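Local coordinates for VC0179-like protein (Escherichia coli, PDB 4XJ6), which probably joins two purine nucleoside triphosphates into a cyclic dinucleotide, as a bacterial homolog of cyclic GMP-AMP synthase, at residues D256-I259 with V260-F264. Numbering follows the deposited sequence.
Sequences DPKI and VEDWF. With GH3 (3'-deoxy-guanosine-5'-triphosphate), chain D.
Lys258 and Asp262, one turn apart in the first turns of helix 257-271, form an i to i+4 salt bridge, and the lysine side chain illustrates how such a pair is built along its whole length. From CB, which points away from the following turn, CG lies anti to the backbone N (chi1 168°) and the chain then bends at chi2 (82°), which brings it back over the aspartate. Lys258 CG meets Asp262 OD2 at 3.3 Å, and Lys258 CD lies against both carboxylate oxygens. Lys258 CE sits 3.2 Å from both OD1 and OD2 of Asp262. Lys258 NZ completes the bridge to Asp262 OD1 at a rather long 3.4 Å. CG, CD and CE of Lys258 thus lie about as near the carboxylate as NZ does: the methylenes run alongside it, and the ammonium comes only at the end of the contact. Asp262 N donates to Lys258 O (2.7 Å), while Pro257 O and Ile259 O accept from Glu261 N and Trp263 N.

The helix start is secured by Asp256, the N-cap, whose OD1 accepts from Lys258 N at 3.0 Å, the donor standing above the carboxylate plane. On another side of the helix Pro257 and Val260 line the nucleotide pocket: Val260 CB approaches O2' of one of the two bound 3'-deoxy-GTP molecules at 3.5 Å, and Pro257 contributes to the pockets of both. Strand 252-254 of the mixed sheet precedes this helix in the chain, and the helix packs on two others, Val260 and Trp263 touching helix 297-310 and Phe264 reaching helices 274-289 and 297-310.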
ATOM      1  N   ASP A 256      -0.143 -10.899   7.984  1.00 29.49           N
ATOM      2  CA  ASP A 256       0.062  -9.790   8.906  1.00 30.39           C
ATOM      3  C   ASP A 256       1.023  -8.783   8.291  1.00 29.19           C
ATOM      4  O   ASP A 256       2.196  -9.093   8.084  1.00 29.38           O
ATOM      5  CB  ASP A 256       0.598 -10.292  10.250  1.00 34.92           C
ATOM      6  CG  ASP A 256       0.555  -9.228  11.336  1.00 40.18           C
ATOM      7  OD1 ASP A 256       0.241  -8.059  11.028  1.00 40.85           O
ATOM      8  OD2 ASP A 256       0.837  -9.559  12.505  1.00 41.81           O
ATOM      9  N   PRO A 257       0.528  -7.570   8.000  1.00 27.13           N
ATOM     10  CA  PRO A 257       1.355  -6.498   7.434  1.00 25.52           C
ATOM     11  C   PRO A 257       2.486  -6.078   8.374  1.00 24.10           C
ATOM     12  O   PRO A 257       3.509  -5.557   7.923  1.00 25.75           O
ATOM     13  CB  PRO A 257       0.357  -5.354   7.236  1.00 27.88           C
ATOM     14  CG  PRO A 257      -0.744  -5.642   8.195  1.00 24.92           C
ATOM     15  CD  PRO A 257      -0.860  -7.133   8.223  1.00 24.51           C
ATOM     16  N   LYS A 258       2.293  -6.313   9.669  1.00 23.04           N
ATOM     17  CA  LYS A 258       3.297  -6.021  10.689  1.00 22.89           C
ATOM     18  C   LYS A 258       4.620  -6.733  10.400  1.00 25.84           C
ATOM     19  O   LYS A 258       5.694  -6.228  10.729  1.00 28.27           O
ATOM     20  CB  LYS A 258       2.761  -6.424  12.066  1.00 26.72           C
ATOM     21  CG  LYS A 258       3.776  -6.440  13.200  1.00 34.19           C
ATOM     22  CD  LYS A 258       4.014  -5.055  13.778  1.00 41.42           C
ATOM     23  CE  LYS A 258       4.759  -5.143  15.106  1.00 46.69           C
ATOM     24  NZ  LYS A 258       5.138  -3.811  15.656  1.00 50.29           N
ATOM     25  N   ILE A 259       4.533  -7.901   9.771  1.00 26.14           N
ATOM     26  CA  ILE A 259       5.714  -8.688   9.428  1.00 26.18           C
ATOM     27  C   ILE A 259       6.615  -7.962   8.427  1.00 26.94           C
ATOM     28  O   ILE A 259       7.833  -7.918   8.602  1.00 23.34           O
ATOM     29  CB  ILE A 259       5.317 -10.064   8.858  1.00 27.61           C
ATOM     30  CG1 ILE A 259       4.633 -10.906   9.939  1.00 29.27           C
ATOM     31  CG2 ILE A 259       6.534 -10.796   8.306  1.00 27.00           C
ATOM     32  CD1 ILE A 259       4.174 -12.269   9.456  1.00 36.04           C
ATOM     33  N   VAL A 260       6.016  -7.395   7.383  1.00 21.77           N
ATOM     34  CA  VAL A 260       6.767  -6.607   6.406  1.00 21.28           C
ATOM     35  C   VAL A 260       7.290  -5.321   7.046  1.00 21.12           C
ATOM     36  O   VAL A 260       8.416  -4.898   6.791  1.00 22.70           O
ATOM     37  CB  VAL A 260       5.906  -6.267   5.171  1.00 24.16           C
ATOM     38  CG1 VAL A 260       6.541  -5.149   4.348  1.00 21.97           C
ATOM     39  CG2 VAL A 260       5.679  -7.516   4.327  1.00 20.82           C
ATOM     40  N   GLU A 261       6.464  -4.713   7.891  1.00 21.39           N
ATOM     41  CA  GLU A 261       6.851  -3.504   8.607  1.00 23.65           C
ATOM     42  C   GLU A 261       8.056  -3.767   9.508  1.00 26.89           C
ATOM     43  O   GLU A 261       9.039  -3.020   9.475  1.00 22.26           O
ATOM     44  CB  GLU A 261       5.680  -2.971   9.434  1.00 25.70           C
ATOM     45  CG  GLU A 261       6.044  -1.793  10.321  1.00 32.69           C
ATOM     46  CD  GLU A 261       4.849  -1.222  11.063  1.00 40.03           C
ATOM     47  OE1 GLU A 261       3.711  -1.683  10.822  1.00 42.09           O
ATOM     48  OE2 GLU A 261       5.053  -0.308  11.889  1.00 40.23           O
ATOM     49  N   ASP A 262       7.974  -4.832  10.303  1.00 26.05           N
ATOM     50  CA  ASP A 262       9.065  -5.218  11.191  1.00 29.63           C
ATOM     51  C   ASP A 262      10.323  -5.566  10.409  1.00 24.39           C
ATOM     52  O   ASP A 262      11.424  -5.200  10.806  1.00 25.11           O
ATOM     53  CB  ASP A 262       8.664  -6.408  12.064  1.00 34.20           C
ATOM     54  CG  ASP A 262       7.641  -6.040  13.117  1.00 37.85           C
ATOM     55  OD1 ASP A 262       7.466  -4.833  13.378  1.00 33.34           O
ATOM     56  OD2 ASP A 262       7.019  -6.964  13.683  1.00 43.05           O
ATOM     57  N   TRP A 263      10.151  -6.272   9.297  1.00 23.96           N
ATOM     58  CA  TRP A 263      11.280  -6.681   8.473  1.00 26.59           C
ATOM     59  C   TRP A 263      12.008  -5.490   7.863  1.00 27.32           C
ATOM     60  O   TRP A 263      13.239  -5.459   7.827  1.00 24.48           O
ATOM     61  CB  TRP A 263      10.815  -7.620   7.361  1.00 25.88           C
ATOM     62  CG  TRP A 263      11.750  -7.667   6.197  1.00 27.00           C
ATOM     63  CD1 TRP A 263      12.875  -8.426   6.080  1.00 25.16           C
ATOM     64  CD2 TRP A 263      11.638  -6.922   4.978  1.00 26.85           C
ATOM     65  NE1 TRP A 263      13.470  -8.203   4.863  1.00 32.89           N
ATOM     66  CE2 TRP A 263      12.730  -7.283   4.168  1.00 30.27           C
ATOM     67  CE3 TRP A 263      10.718  -5.988   4.492  1.00 25.83           C
ATOM     68  CZ2 TRP A 263      12.929  -6.744   2.900  1.00 30.02           C
ATOM     69  CZ3 TRP A 263      10.917  -5.453   3.233  1.00 24.27           C
ATOM     70  CH2 TRP A 263      12.016  -5.832   2.451  1.00 26.49           C
ATOM     71  N   PHE A 264      11.245  -4.513   7.381  1.00 22.72           N
ATOM     72  CA  PHE A 264      11.833  -3.349   6.728  1.00 22.25           C
ATOM     73  C   PHE A 264      12.513  -2.431   7.736  1.00 28.77           C
ATOM     74  O   PHE A 264      13.598  -1.914   7.472  1.00 27.66           O
ATOM     75  CB  PHE A 264      10.780  -2.568   5.938  1.00 21.12           C
ATOM     76  CG  PHE A 264      11.345  -1.404   5.181  1.00 26.63           C
ATOM     77  CD1 PHE A 264      12.325  -1.603   4.226  1.00 22.92           C
ATOM     78  CD2 PHE A 264      10.905  -0.111   5.427  1.00 27.25           C
ATOM     79  CE1 PHE A 264      12.855  -0.539   3.528  1.00 20.57           C
ATOM     80  CE2 PHE A 264      11.435   0.957   4.728  1.00 20.17           C
ATOM     81  CZ  PHE A 264      12.412   0.738   3.777  1.00 20.23           C
TER
HETATM   82  PG  GH3 D 503       3.771   2.691  -1.941  1.00 21.70           P
HETATM   83  O1G GH3 D 503       4.116   2.519  -3.400  1.00 17.32           O
HETATM   84  O2G GH3 D 503       2.304   2.435  -1.706  1.00 22.35           O
HETATM   85  O3G GH3 D 503       4.088   4.103  -1.516  1.00 23.59           O
HETATM   86  O3B GH3 D 503       4.669   1.648  -1.103  1.00 24.21           O
HETATM   87  PB  GH3 D 503       4.033   0.597  -0.056  1.00 23.09           P
HETATM   88  O1B GH3 D 503       5.088   0.189   0.941  1.00 27.84           O
HETATM   89  O2B GH3 D 503       2.864   1.181   0.695  1.00 20.51           O
HETATM   90  O3A GH3 D 503       3.619  -0.679  -0.953  1.00 20.86           O
HETATM   91  PA  GH3 D 503       2.093  -1.129  -1.191  1.00 30.08           P
HETATM   92  O1A GH3 D 503       1.992  -1.832  -2.525  1.00 28.41           O
HETATM   93  O2A GH3 D 503       1.142   0.040  -1.124  1.00 26.51           O
HETATM   94  O5' GH3 D 503       1.744  -2.161  -0.007  1.00 25.68           O
HETATM   95  C5' GH3 D 503       1.424  -1.709   1.289  1.00 24.87           C
HETATM   96  C4' GH3 D 503       1.542  -2.869   2.268  1.00 26.59           C
HETATM   97  O4' GH3 D 503       0.815  -3.974   1.772  1.00 29.44           O
HETATM   98  C3' GH3 D 503       2.968  -3.347   2.473  1.00 26.13           C
HETATM   99  C2' GH3 D 503       2.803  -4.834   2.706  1.00 21.83           C
HETATM  100  O2' GH3 D 503       2.749  -5.098   4.089  1.00 19.99           O
HETATM  101  C1' GH3 D 503       1.472  -5.191   2.066  1.00 21.67           C
HETATM  102  N9  GH3 D 503       1.729  -5.886   0.798  1.00 25.19           N
HETATM  103  C8  GH3 D 503       1.596  -5.333  -0.449  1.00 23.80           C
HETATM  104  N7  GH3 D 503       1.910  -6.269  -1.376  1.00 24.48           N
HETATM  105  C5  GH3 D 503       2.231  -7.416  -0.729  1.00 27.00           C
HETATM  106  C6  GH3 D 503       2.620  -8.669  -1.184  1.00 25.16           C
HETATM  107  O6  GH3 D 503       2.721  -8.881  -2.390  1.00 30.10           O
HETATM  108  N1  GH3 D 503       2.891  -9.671  -0.278  1.00 26.58           N
HETATM  109  C2  GH3 D 503       2.775  -9.430   1.074  1.00 30.31           C
HETATM  110  N2  GH3 D 503       3.037 -10.404   1.945  1.00 31.18           N
HETATM  111  N3  GH3 D 503       2.388  -8.182   1.519  1.00 30.48           N
HETATM  112  C4  GH3 D 503       2.120  -7.190   0.637  1.00 27.68           C